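Local atomic coordinates of protease (Penicillium cyclopium, PDB entry 5Z6O), a protein that is a subtilisin-like serine protease that probably hydrolyses proteins such as casein, gelatin and type IV collagen. Residues D147-V152 with P179-I184; K120-R125 with S155-S160; G106-V111 with A140-M145; I36-V41 with A237-M242; T75-T80 with N134-G139. All blocks are in the same frame, centred on the assembly; numbering follows the deposited sequence.

Interaction 1. Residues D147-V152 with P179-I184. With CA (calcium ion), chain B.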
# COMPACT_ATOMS: atom_id res chain seq x y z
N ASP A 147 18.08 -3.36 5.76
CA ASP A 147 18.10 -3.49 7.22
C ASP A 147 17.00 -2.65 7.87
O ASP A 147 16.38 -3.08 8.85
CB ASP A 147 19.43 -3.03 7.80
CG ASP A 147 20.58 -3.97 7.46
OD1 ASP A 147 20.31 -5.11 7.05
OD2 ASP A 147 21.73 -3.50 7.61
N ALA A 148 16.84 -1.41 7.40
CA ALA A 148 15.82 -0.54 7.98
C ALA A 148 14.43 -1.14 7.79
O ALA A 148 13.60 -1.11 8.72
CB ALA A 148 15.90 0.84 7.34
N ALA A 149 14.16 -1.65 6.59
CA ALA A 149 12.85 -2.28 6.34
C ALA A 149 12.62 -3.49 7.23
O ALA A 149 11.51 -3.69 7.79
CB ALA A 149 12.74 -2.68 4.87
N ALA A 150 13.64 -4.35 7.35
CA ALA A 150 13.50 -5.52 8.21
C ALA A 150 13.26 -5.09 9.65
O ALA A 150 12.50 -5.75 10.37
CB ALA A 150 14.74 -6.42 8.14
N ASN A 151 13.89 -4.01 10.09
CA ASN A 151 13.67 -3.54 11.44
C ASN A 151 12.23 -3.06 11.64
O ASN A 151 11.66 -3.21 12.74
CB ASN A 151 14.65 -2.42 11.77
CG ASN A 151 14.50 -1.92 13.18
OD1 ASN A 151 14.73 -2.67 14.13
ND2 ASN A 151 14.06 -0.68 13.34
N VAL A 152 11.65 -2.40 10.63
CA VAL A 152 10.23 -2.01 10.75
C VAL A 152 9.39 -3.23 11.09
O VAL A 152 8.53 -3.19 11.99
CB VAL A 152 9.74 -1.33 9.45
CG1 VAL A 152 8.20 -1.08 9.45
CG2 VAL A 152 10.47 -0.03 9.25
N PRO A 179 14.24 -8.59 3.88
CA PRO A 179 13.64 -9.73 4.59
C PRO A 179 12.29 -9.36 5.19
O PRO A 179 12.14 -8.32 5.85
CB PRO A 179 14.67 -10.04 5.69
CG PRO A 179 15.94 -9.31 5.29
CD PRO A 179 15.49 -8.12 4.52
N ASN A 180 11.30 -10.22 4.96
CA ASN A 180 10.01 -10.20 5.65
C ASN A 180 9.07 -9.08 5.28
O ASN A 180 8.06 -8.90 5.99
CB ASN A 180 10.21 -10.14 7.17
CG ASN A 180 11.07 -11.27 7.67
OD1 ASN A 180 10.79 -12.44 7.37
ND2 ASN A 180 12.14 -10.94 8.39
N VAL A 181 9.36 -8.29 4.23
CA VAL A 181 8.41 -7.29 3.77
C VAL A 181 7.44 -7.97 2.83
O VAL A 181 7.66 -9.10 2.42
CB VAL A 181 9.10 -6.10 3.06
CG1 VAL A 181 10.02 -5.37 4.02
CG2 VAL A 181 9.86 -6.57 1.84
N CYS A 182 6.33 -7.29 2.52
CA CYS A 182 5.32 -7.85 1.64
C CYS A 182 5.48 -7.09 0.32
O CYS A 182 5.17 -5.90 0.24
CB CYS A 182 3.93 -7.68 2.26
SG CYS A 182 2.75 -8.97 1.79
N THR A 183 6.09 -7.73 -0.67
CA THR A 183 6.50 -7.06 -1.90
C THR A 183 5.46 -7.30 -2.99
O THR A 183 5.13 -8.46 -3.29
CB THR A 183 7.85 -7.62 -2.35
OG1 THR A 183 8.83 -7.36 -1.34
CG2 THR A 183 8.30 -6.98 -3.64
N ILE A 184 4.98 -6.21 -3.61
CA ILE A 184 3.72 -6.25 -4.37
C ILE A 184 3.99 -5.88 -5.83
O ILE A 184 4.52 -4.81 -6.12
CB ILE A 184 2.67 -5.29 -3.77
CG1 ILE A 184 2.56 -5.43 -2.25
CG2 ILE A 184 1.32 -5.51 -4.44
CD1 ILE A 184 2.33 -6.90 -1.82
CA CA B . 8.01 -11.42 1.35
O HOH W 1 12.10 -8.67 9.93
O HOH W 2 10.38 -11.36 2.51
O HOH W 3 9.33 -10.03 0.07
O HOH W 4 6.97 -11.85 3.43
O HOH W 5 8.83 -12.55 -0.42
O HOH W 6 8.47 -13.77 1.63
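The pyrrolidine ring of Pro179 leans on the helix through its CD atom, which lies 4.1 Å from Ala150 CB. The flat amide of Asn180 joins through a water: its ND2 donates to it at 2.7 Å, and the water donates on to Ala150 O. In the subtilisin-like alpha/beta fold, helix 143-154 here packs on the loop that leads into strand 182-187.

No direct hydrogen bond links the two segments. The contact is made by small groups, so the backbones come close, with the CA atoms of Ala150 and Pro179 5.6 Å apart. Deeper in, the Ala149 methyl points at Val181. Val181 CG1 stands beside its own backbone N and anti to its carbonyl carbon (chi1 -63°). There it reaches Ala149 CB at 3.9 Å, and it also packs on Leu159 of the next strand.

Beyond Val181 the loop carries a calcium site. Val181 O binds the ion, five waters surround it, and Asp204 is the other protein ligand. Cys182, next in sequence, is tied to Cys253 by a disulfide. Two of the metal waters are also held by the protein. One accepts from Asn180 N, and another, 2.3 Å from the calcium ion, donates a hydrogen bond to Thr183 OG1 at 3.1 Å.

Interaction 2. Residues K120-R125 with S155-S160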
# COMPACT_ATOMS: atom_id res chain seq x y z
N LYS A 120 8.94 4.56 16.08
CA LYS A 120 8.82 5.19 17.40
C LYS A 120 7.39 5.61 17.69
O LYS A 120 6.87 5.40 18.80
CB LYS A 120 9.74 6.41 17.50
CG LYS A 120 11.16 6.07 17.89
CD LYS A 120 11.95 7.34 18.20
CE LYS A 120 13.38 7.01 18.58
NZ LYS A 120 14.07 6.32 17.47
N ASP A 121 6.75 6.25 16.71
CA ASP A 121 5.37 6.69 16.90
C ASP A 121 4.43 5.52 17.15
O ASP A 121 3.51 5.61 17.97
CB ASP A 121 4.92 7.50 15.68
CG ASP A 121 3.57 8.13 15.89
OD1 ASP A 121 3.49 9.15 16.61
OD2 ASP A 121 2.59 7.61 15.33
N SER A 122 4.63 4.42 16.44
CA SER A 122 3.74 3.29 16.63
C SER A 122 3.89 2.70 18.03
O SER A 122 2.90 2.29 18.63
CB SER A 122 4.00 2.23 15.56
OG SER A 122 5.26 1.63 15.72
N LYS A 123 5.12 2.67 18.56
CA LYS A 123 5.29 2.26 19.96
C LYS A 123 4.57 3.23 20.90
O LYS A 123 3.80 2.81 21.77
CB LYS A 123 6.78 2.15 20.32
CG LYS A 123 7.48 1.00 19.61
CD LYS A 123 8.86 0.73 20.19
CE LYS A 123 9.60 -0.37 19.40
NZ LYS A 123 8.73 -1.59 19.19
N SER A 124 4.77 4.54 20.71
CA SER A 124 4.16 5.52 21.60
C SER A 124 2.64 5.42 21.60
O SER A 124 2.01 5.65 22.64
CB SER A 124 4.61 6.92 21.21
OG SER A 124 6.02 7.03 21.27
N ARG A 125 2.03 5.09 20.45
CA ARG A 125 0.58 4.93 20.32
C ARG A 125 0.05 3.62 20.89
O ARG A 125 -1.16 3.43 20.92
CB ARG A 125 0.14 4.98 18.85
CG ARG A 125 0.19 6.30 18.18
CD ARG A 125 -0.34 6.15 16.75
NE ARG A 125 0.00 7.33 16.00
CZ ARG A 125 -0.88 8.21 15.57
NH1 ARG A 125 -2.17 8.00 15.79
NH2 ARG A 125 -0.47 9.28 14.90
N SER A 155 9.80 -4.73 14.50
CA SER A 155 9.24 -3.86 15.54
C SER A 155 7.72 -3.87 15.58
O SER A 155 7.14 -3.04 16.29
CB SER A 155 9.70 -2.43 15.34
OG SER A 155 11.11 -2.41 15.35
N GLY A 156 7.07 -4.79 14.85
CA GLY A 156 5.62 -4.93 14.90
C GLY A 156 4.83 -4.05 13.94
O GLY A 156 3.66 -3.74 14.23
N VAL A 157 5.41 -3.63 12.82
CA VAL A 157 4.70 -2.84 11.80
C VAL A 157 4.73 -3.62 10.48
O VAL A 157 5.82 -3.95 9.98
CB VAL A 157 5.31 -1.44 11.63
CG1 VAL A 157 4.54 -0.63 10.57
CG2 VAL A 157 5.29 -0.64 12.93
N PHE A 158 3.55 -3.92 9.92
CA PHE A 158 3.48 -4.62 8.64
C PHE A 158 3.96 -3.67 7.56
O PHE A 158 3.66 -2.47 7.61
CB PHE A 158 2.04 -5.07 8.37
CG PHE A 158 1.77 -5.49 6.94
CD1 PHE A 158 1.96 -6.79 6.52
CD2 PHE A 158 1.32 -4.56 6.01
CE1 PHE A 158 1.70 -7.17 5.21
CE2 PHE A 158 1.04 -4.92 4.71
CZ PHE A 158 1.22 -6.22 4.30
N LEU A 159 4.71 -4.18 6.58
CA LEU A 159 5.31 -3.28 5.61
C LEU A 159 5.02 -3.78 4.21
O LEU A 159 5.49 -4.85 3.81
CB LEU A 159 6.82 -3.13 5.87
CG LEU A 159 7.61 -2.26 4.88
CD1 LEU A 159 6.93 -0.89 4.64
CD2 LEU A 159 9.02 -2.09 5.42
N SER A 160 4.19 -3.05 3.46
CA SER A 160 3.96 -3.36 2.05
C SER A 160 4.84 -2.46 1.19
O SER A 160 4.89 -1.24 1.41
CB SER A 160 2.48 -3.19 1.69
OG SER A 160 2.05 -1.88 1.98
O HOH W 7 5.45 -0.86 17.21
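The C-terminal part of helix 108-124 passes strand 157-162, with the CA atoms of Ser122 and Val157 7.9 Å apart and those of Lys123 and Ser155 8.5 Å. Val157 points at the helix. Its CG2 branch, beside the backbone N, lies 3.6 Å from Ser122 OG. Ser122 is modelled in two conformers, so the contacts of its hydroxyl are less certain. In one of them OG bonds to Val119 O. It also accepts from a water that donates to Ser155 O, so the water bridges the two segments.

Lys123 runs extended from the helix and bends only at its last torsion (chi4 -49°). The bend leaves NZ 3.6 Å from Ser155 O. Ser155 OG turns back to Asn151 O.

A Schellman motif ends helix 143-154 just before the strand. Gly156 is its C-prime residue, with positive phi, and Val157 N bonds back to Val152 O. The chain then enters the next strand of the parallel sheet.

On another side of helix 108-124, Arg125 NE meets Asp121 OD2 on its syn side at 2.7 Å, almost in the guanidinium plane. Arg125 has a second acidic partner in Glu57, and Asp121 OD2 also bonds to Tyr39 OH.

Interaction 3. Residues G106-V111 with A140-M145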
# COMPACT_ATOMS: atom_id res chain seq x y z
N GLY A 106 14.31 11.64 -3.01
CA GLY A 106 14.88 11.82 -1.69
C GLY A 106 16.01 10.84 -1.48
O GLY A 106 16.10 9.82 -2.16
N THR A 107 16.90 11.18 -0.57
CA THR A 107 18.03 10.31 -0.32
C THR A 107 17.63 9.17 0.59
O THR A 107 16.64 9.25 1.32
CB THR A 107 19.17 11.08 0.33
OG1 THR A 107 18.78 11.40 1.66
CG2 THR A 107 19.43 12.34 -0.44
N ASN A 108 18.42 8.09 0.57
CA ASN A 108 18.16 6.96 1.45
C ASN A 108 18.15 7.39 2.91
O ASN A 108 17.34 6.89 3.69
CB ASN A 108 19.19 5.86 1.24
CG ASN A 108 18.85 4.99 0.06
OD1 ASN A 108 17.97 5.32 -0.74
ND2 ASN A 108 19.55 3.88 -0.08
N SER A 109 19.03 8.29 3.32
CA SER A 109 19.04 8.60 4.74
C SER A 109 17.75 9.32 5.16
O SER A 109 17.24 9.07 6.26
CB SER A 109 20.27 9.41 5.12
OG SER A 109 20.16 10.70 4.58
N GLN A 110 17.17 10.17 4.29
CA GLN A 110 15.90 10.84 4.62
C GLN A 110 14.76 9.83 4.74
O GLN A 110 13.87 9.96 5.60
CB GLN A 110 15.47 11.85 3.54
CG GLN A 110 16.43 12.91 3.15
CD GLN A 110 15.88 13.82 2.06
OE1 GLN A 110 14.90 13.48 1.34
NE2 GLN A 110 16.47 15.00 1.94
N VAL A 111 14.73 8.85 3.83
CA VAL A 111 13.70 7.81 3.89
C VAL A 111 13.84 7.01 5.18
O VAL A 111 12.84 6.73 5.88
CB VAL A 111 13.81 6.88 2.67
CG1 VAL A 111 12.82 5.71 2.80
CG2 VAL A 111 13.54 7.66 1.40
N ALA A 140 17.91 1.47 -6.11
CA ALA A 140 18.95 0.48 -6.28
C ALA A 140 19.16 -0.27 -4.97
O ALA A 140 18.80 0.21 -3.88
CB ALA A 140 20.25 1.14 -6.72
N TYR A 141 19.74 -1.45 -5.08
CA TYR A 141 20.01 -2.27 -3.91
C TYR A 141 20.80 -1.50 -2.87
O TYR A 141 21.76 -0.80 -3.18
CB TYR A 141 20.79 -3.51 -4.32
CG TYR A 141 21.13 -4.32 -3.12
CD1 TYR A 141 20.22 -5.21 -2.60
CD2 TYR A 141 22.36 -4.17 -2.47
CE1 TYR A 141 20.53 -5.97 -1.48
CE2 TYR A 141 22.65 -4.91 -1.33
CZ TYR A 141 21.73 -5.81 -0.86
OH TYR A 141 21.97 -6.56 0.26
N SER A 142 20.38 -1.64 -1.61
CA SER A 142 21.06 -0.99 -0.50
C SER A 142 20.90 -1.86 0.74
O SER A 142 19.76 -2.09 1.19
CB SER A 142 20.49 0.41 -0.25
OG SER A 142 20.96 0.91 0.99
N ARG A 143 22.01 -2.38 1.29
CA ARG A 143 21.93 -3.15 2.52
C ARG A 143 21.30 -2.32 3.64
O ARG A 143 20.48 -2.83 4.41
CB ARG A 143 23.33 -3.68 2.93
CG ARG A 143 23.37 -4.37 4.30
CD ARG A 143 22.55 -5.66 4.29
NE ARG A 143 22.52 -6.23 5.63
CZ ARG A 143 23.41 -7.11 6.09
NH1 ARG A 143 23.31 -7.57 7.33
NH2 ARG A 143 24.43 -7.52 5.32
N ALA A 144 21.65 -1.04 3.72
CA ALA A 144 21.12 -0.20 4.80
C ALA A 144 19.60 -0.04 4.68
O ALA A 144 18.88 -0.10 5.68
CB ALA A 144 21.78 1.18 4.76
N MET A 145 19.11 0.19 3.47
CA MET A 145 17.66 0.27 3.29
C MET A 145 16.98 -1.06 3.62
O MET A 145 15.91 -1.08 4.26
CB MET A 145 17.36 0.74 1.87
CG MET A 145 15.88 0.70 1.50
SD MET A 145 15.05 1.98 2.46
CE MET A 145 15.90 3.41 1.83
O HOH W 8 19.27 3.10 -3.09
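Asn108 and Met145 sit in the first turns of two helices that start side by side and run in the same general direction. Their CA atoms are 7.0 Å apart. Thr107 and Ser142 hold the N-cap positions.

Met145 carries the apolar part of the contact. Its chain folds back at chi2 and chi3 (69° and 62°), so that only the CE methyl meets the other helix segment. CE lies against the Asn108 amide, 3.8 Å from CG, and touches Val111 CG1 at 4.0 Å. The methionine crosses both of these side chains at about a right angle. Nearer the surface, Asn108 ND2 lies 3.6 Å from Ser142 CB. The same ND2 donates to a water, which donates on to Ala140 O.

Ser142 caps its helix by accepting from Met145 N at 3.2 Å in a nearly straight bond. With an alanine here the capping oxygen is gone, and the Met145 N-H would probably be left without its acceptor.

Met145 goes on to pack on Ile112 and Met115 of helix 108-124 and on Ser174 of strand 173-174. Ser174 OG also bonds to Ser142 N. Val111 faces inward, toward Met135 of strand 131-135.

Interaction 4. Residues I36-V41 with A237-M242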
# COMPACT_ATOMS: atom_id res chain seq x y z
N ILE A 36 -6.91 0.88 13.09
CA ILE A 36 -5.57 0.56 12.59
C ILE A 36 -4.93 1.82 12.04
O ILE A 36 -5.57 2.58 11.32
CB ILE A 36 -5.63 -0.52 11.49
CG1 ILE A 36 -6.40 -1.74 11.99
CG2 ILE A 36 -4.19 -0.91 11.09
CD1 ILE A 36 -5.74 -2.38 13.25
N VAL A 37 -3.63 2.02 12.32
CA VAL A 37 -2.88 3.17 11.83
C VAL A 37 -2.08 2.75 10.62
O VAL A 37 -1.38 1.72 10.65
CB VAL A 37 -1.95 3.72 12.93
CG1 VAL A 37 -1.14 4.90 12.38
CG2 VAL A 37 -2.79 4.12 14.15
N ILE A 38 -2.16 3.52 9.54
CA ILE A 38 -1.39 3.30 8.33
C ILE A 38 -0.42 4.45 8.16
O ILE A 38 -0.84 5.61 8.01
CB ILE A 38 -2.30 3.20 7.09
CG1 ILE A 38 -3.25 2.00 7.21
CG2 ILE A 38 -1.43 3.02 5.86
CD1 ILE A 38 -4.41 2.03 6.16
N TYR A 39 0.88 4.15 8.10
CA TYR A 39 1.87 5.18 7.83
C TYR A 39 2.16 5.22 6.34
O TYR A 39 2.63 4.24 5.77
CB TYR A 39 3.17 4.88 8.59
CG TYR A 39 2.98 4.93 10.08
CD1 TYR A 39 3.09 6.14 10.78
CD2 TYR A 39 2.71 3.75 10.80
CE1 TYR A 39 2.93 6.20 12.14
CE2 TYR A 39 2.53 3.80 12.19
CZ TYR A 39 2.65 5.03 12.84
OH TYR A 39 2.48 5.08 14.19
N GLY A 40 1.93 6.38 5.72
CA GLY A 40 2.22 6.58 4.31
C GLY A 40 3.58 7.22 4.16
O GLY A 40 3.75 8.40 4.49
N VAL A 41 4.56 6.46 3.70
CA VAL A 41 5.95 6.93 3.62
C VAL A 41 6.19 7.33 2.17
O VAL A 41 6.42 6.48 1.30
CB VAL A 41 6.93 5.84 4.08
CG1 VAL A 41 8.36 6.31 3.96
CG2 VAL A 41 6.63 5.41 5.53
N ALA A 237 -5.62 -3.66 2.64
CA ALA A 237 -6.16 -4.98 2.97
C ALA A 237 -5.59 -5.50 4.28
O ALA A 237 -6.28 -6.19 5.04
CB ALA A 237 -5.86 -5.97 1.82
N ALA A 238 -4.31 -5.22 4.57
CA ALA A 238 -3.76 -5.65 5.85
C ALA A 238 -4.48 -4.96 6.99
O ALA A 238 -4.81 -5.60 7.99
CB ALA A 238 -2.26 -5.36 5.92
N ALA A 239 -4.72 -3.65 6.87
CA ALA A 239 -5.42 -2.96 7.95
C ALA A 239 -6.82 -3.53 8.13
O ALA A 239 -7.27 -3.78 9.26
CB ALA A 239 -5.45 -1.45 7.66
N TYR A 240 -7.50 -3.79 7.02
CA TYR A 240 -8.81 -4.43 7.03
C TYR A 240 -8.78 -5.77 7.77
O TYR A 240 -9.63 -6.05 8.63
CB TYR A 240 -9.24 -4.60 5.59
CG TYR A 240 -10.50 -5.36 5.38
CD1 TYR A 240 -11.74 -4.77 5.61
CD2 TYR A 240 -10.46 -6.66 4.94
CE1 TYR A 240 -12.92 -5.48 5.42
CE2 TYR A 240 -11.64 -7.39 4.69
CZ TYR A 240 -12.84 -6.79 4.95
OH TYR A 240 -13.97 -7.53 4.72
N LEU A 241 -7.80 -6.64 7.44
CA LEU A 241 -7.79 -7.96 8.05
C LEU A 241 -7.40 -7.88 9.52
O LEU A 241 -7.86 -8.70 10.33
CB LEU A 241 -6.83 -8.89 7.30
CG LEU A 241 -7.35 -9.25 5.91
CD1 LEU A 241 -6.28 -10.03 5.12
CD2 LEU A 241 -8.61 -10.10 6.04
N MET A 242 -6.53 -6.94 9.88
CA MET A 242 -6.20 -6.76 11.29
C MET A 242 -7.43 -6.41 12.10
O MET A 242 -7.63 -6.96 13.19
CB MET A 242 -5.14 -5.65 11.47
CG MET A 242 -3.77 -6.08 11.01
SD MET A 242 -2.65 -4.62 11.05
CE MET A 242 -1.17 -5.46 10.50
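Ile36 and Ala239 form the tight part of this contact, with CA atoms 5.8 Å apart. Ile36 points at the helix, and all of its branches find a place there. CG2, set anti to the backbone N, lies 3.7 Å from Ala239 CB. CG1 takes the other direction, beside the backbone N (chi1 -54°), and comes to 3.5 Å from Ala239 O. CD1 continues past that carbonyl to Met242 CB, at 3.8 Å. The small Ala239 side chain allows this closeness: its methyl meets both Ile36 and Ile38.

The looser part lies around this centre. Ile38 leans in from the strand with an extended chain (chi2 167°) and comes nearest Ala239 CB with its far methyl, CD1, at 3.9 Å. Met242 starts toward Ile36 and crosses it at about a right angle. Its extended chain then leads away, leaving SD 4.0 Å from Ile36 CG2, and it packs on Val132 of the neighbouring strand. The four touching residues are all buried, so no part of the contact is a solvent side. No hydrogen bond crosses it.

Because an alanine at Ile36 lacks CG1, CG2 and CD1, it would probably open a gap beside Ala239 and leave Met242 CB without its packing partner.

Helix 227-245 thus lies on one face of the parallel sheet, here beside the start of strand 37-42. This is the subtilisin-like alpha/beta core. The strand ends at Asp42 and the helix begins near Ser228, two probable members of the charge relay.

Interaction 5. Residues T75-T80 with N134-G139. With PMS (phenylmethanesulfonic acid), chain C.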
# COMPACT_ATOMS: atom_id res chain seq x y z
N THR A 75 -0.54 11.54 -1.63
CA THR A 75 -1.98 11.63 -1.41
C THR A 75 -2.71 10.51 -2.13
O THR A 75 -3.65 9.91 -1.60
CB THR A 75 -2.49 12.97 -1.92
OG1 THR A 75 -1.82 14.02 -1.19
CG2 THR A 75 -4.05 13.09 -1.78
N HIS A 76 -2.27 10.22 -3.35
CA HIS A 76 -2.94 9.21 -4.17
C HIS A 76 -2.81 7.83 -3.52
O HIS A 76 -3.79 7.09 -3.37
CB HIS A 76 -2.30 9.25 -5.57
CG HIS A 76 -3.04 8.46 -6.62
ND1 HIS A 76 -2.86 7.09 -6.80
CD2 HIS A 76 -3.92 8.85 -7.57
CE1 HIS A 76 -3.63 6.69 -7.81
NE2 HIS A 76 -4.26 7.74 -8.30
N THR A 77 -1.60 7.48 -3.08
CA THR A 77 -1.42 6.17 -2.45
C THR A 77 -2.10 6.08 -1.09
O THR A 77 -2.74 5.06 -0.79
CB THR A 77 0.07 5.82 -2.32
OG1 THR A 77 0.74 6.78 -1.50
CG2 THR A 77 0.73 5.77 -3.76
N ALA A 78 -2.03 7.15 -0.27
CA ALA A 78 -2.80 7.10 0.97
C ALA A 78 -4.29 6.94 0.68
O ALA A 78 -5.03 6.28 1.43
CB ALA A 78 -2.55 8.39 1.76
N SER A 79 -4.76 7.57 -0.38
CA SER A 79 -6.18 7.50 -0.73
C SER A 79 -6.59 6.09 -1.14
O SER A 79 -7.65 5.61 -0.73
CB SER A 79 -6.46 8.52 -1.86
OG SER A 79 -7.79 8.41 -2.31
N THR A 80 -5.79 5.42 -1.96
CA THR A 80 -6.05 4.02 -2.29
C THR A 80 -6.09 3.16 -1.04
O THR A 80 -6.90 2.24 -0.93
CB THR A 80 -4.96 3.52 -3.26
OG1 THR A 80 -5.13 4.22 -4.50
CG2 THR A 80 -5.02 2.02 -3.50
N ASN A 134 3.17 1.75 4.42
CA ASN A 134 3.19 1.58 2.98
C ASN A 134 4.39 2.33 2.40
O ASN A 134 4.57 3.53 2.64
CB ASN A 134 1.92 2.10 2.33
CG ASN A 134 1.90 1.81 0.83
OD1 ASN A 134 1.71 0.66 0.41
ND2 ASN A 134 2.15 2.83 0.03
N MET A 135 5.17 1.65 1.55
CA MET A 135 6.35 2.27 0.92
C MET A 135 6.21 2.09 -0.58
O MET A 135 6.56 1.04 -1.11
CB MET A 135 7.67 1.68 1.41
CG MET A 135 8.01 2.20 2.81
SD MET A 135 9.74 1.74 3.29
CE MET A 135 10.73 2.66 2.14
N SER A 136 5.69 3.10 -1.26
CA SER A 136 5.57 3.05 -2.71
C SER A 136 6.73 3.77 -3.35
O SER A 136 6.55 4.74 -4.05
CB SER A 136 4.24 3.67 -3.15
OG SER A 136 3.14 2.82 -2.85
N LEU A 137 7.94 3.37 -3.02
CA LEU A 137 9.15 3.95 -3.56
C LEU A 137 10.19 2.85 -3.53
O LEU A 137 10.05 1.83 -2.85
CB LEU A 137 9.62 5.16 -2.77
CG LEU A 137 9.83 4.94 -1.26
CD1 LEU A 137 11.22 4.40 -0.93
CD2 LEU A 137 9.57 6.24 -0.49
N GLY A 138 11.24 3.03 -4.30
CA GLY A 138 12.21 1.96 -4.43
C GLY A 138 13.43 2.52 -5.10
O GLY A 138 13.42 3.63 -5.64
N GLY A 139 14.49 1.74 -5.06
CA GLY A 139 15.69 2.22 -5.69
C GLY A 139 16.67 1.10 -5.81
O GLY A 139 16.30 -0.06 -5.68
C PMS C . 6.98 5.25 -7.88
S PMS C . 5.29 4.65 -8.21
C1 PMS C . 7.94 4.07 -7.67
C2 PMS C . 7.55 2.90 -7.04
C3 PMS C . 8.45 1.86 -6.86
C4 PMS C . 9.76 1.99 -7.30
C5 PMS C . 10.16 3.17 -7.92
C6 PMS C . 9.25 4.19 -8.11
O2S PMS C . 4.46 5.68 -8.92
O1S PMS C . 5.29 3.50 -9.17
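Thr77 and Ser136 both carry hydroxyls, yet they meet by a methyl. Thr77 CG2 lies 3.9 Å from Ser136 OG and 4.1 Å from Ser136 CB, and no hydrogen bond crosses the contact. The setting is the active-site region of the subtilase fold. Helix 73-82 faces the end of strand 131-135, where the chain leaves the parallel sheet.

The torsions explain the choice of atoms. Thr77 OG1 stands between its backbone N and carbonyl carbon (chi1 61°), which sends CG2 toward Ser136. OG1 instead bonds to His73 O and, weakly, to Asp42 OD2. Ser136 OG is held by Ser228 O. Each hydroxyl is therefore tied to a residue of the probable charge relay, Asp42, His73 and Ser228. Both side chains are buried, and they are likely to act as second-shell supports. Asn134, two residues before Ser136, also borders Thr77.

Past Ser136 the backbone lines the pocket that holds phenylmethanesulfonic acid. In this family the segment forms a wall of the S1 specificity pocket. The ligand also bonds to Asn165 ND2 and Ser228 N, consistent with the oxyanion hole. Its phenyl ring rests on main-chain atoms: Ser136 O is 3.7 Å from ligand C2, and Leu137 C is 3.9 Å from C3. At Gly138 a CB would crowd the ring, and there the backbone N lies 3.5 Å from ligand C4.

In the fold
Interactions 1, 4 and 5 are buried, while interactions 2 and 3 are only partly so. All lie in or around one parallel sheet. Helix 108-124 serves interactions 2 and 3, and helix 143-154 serves interactions 1 and 3. Interactions 1, 2, 4 and 5 reach neighbouring strands: Cys182 N bonds to Leu159 O, Met135 N to Ser160 O, and Asn134 N to Tyr39 O. The chemistry follows the place. Interaction 4, in the core, is packing of apolar side chains. Interactions 1, 2 and 3 each have a water that bridges the segments, and interaction 1 adds a calcium site. Interaction 5 alone borders the bound inhibitor.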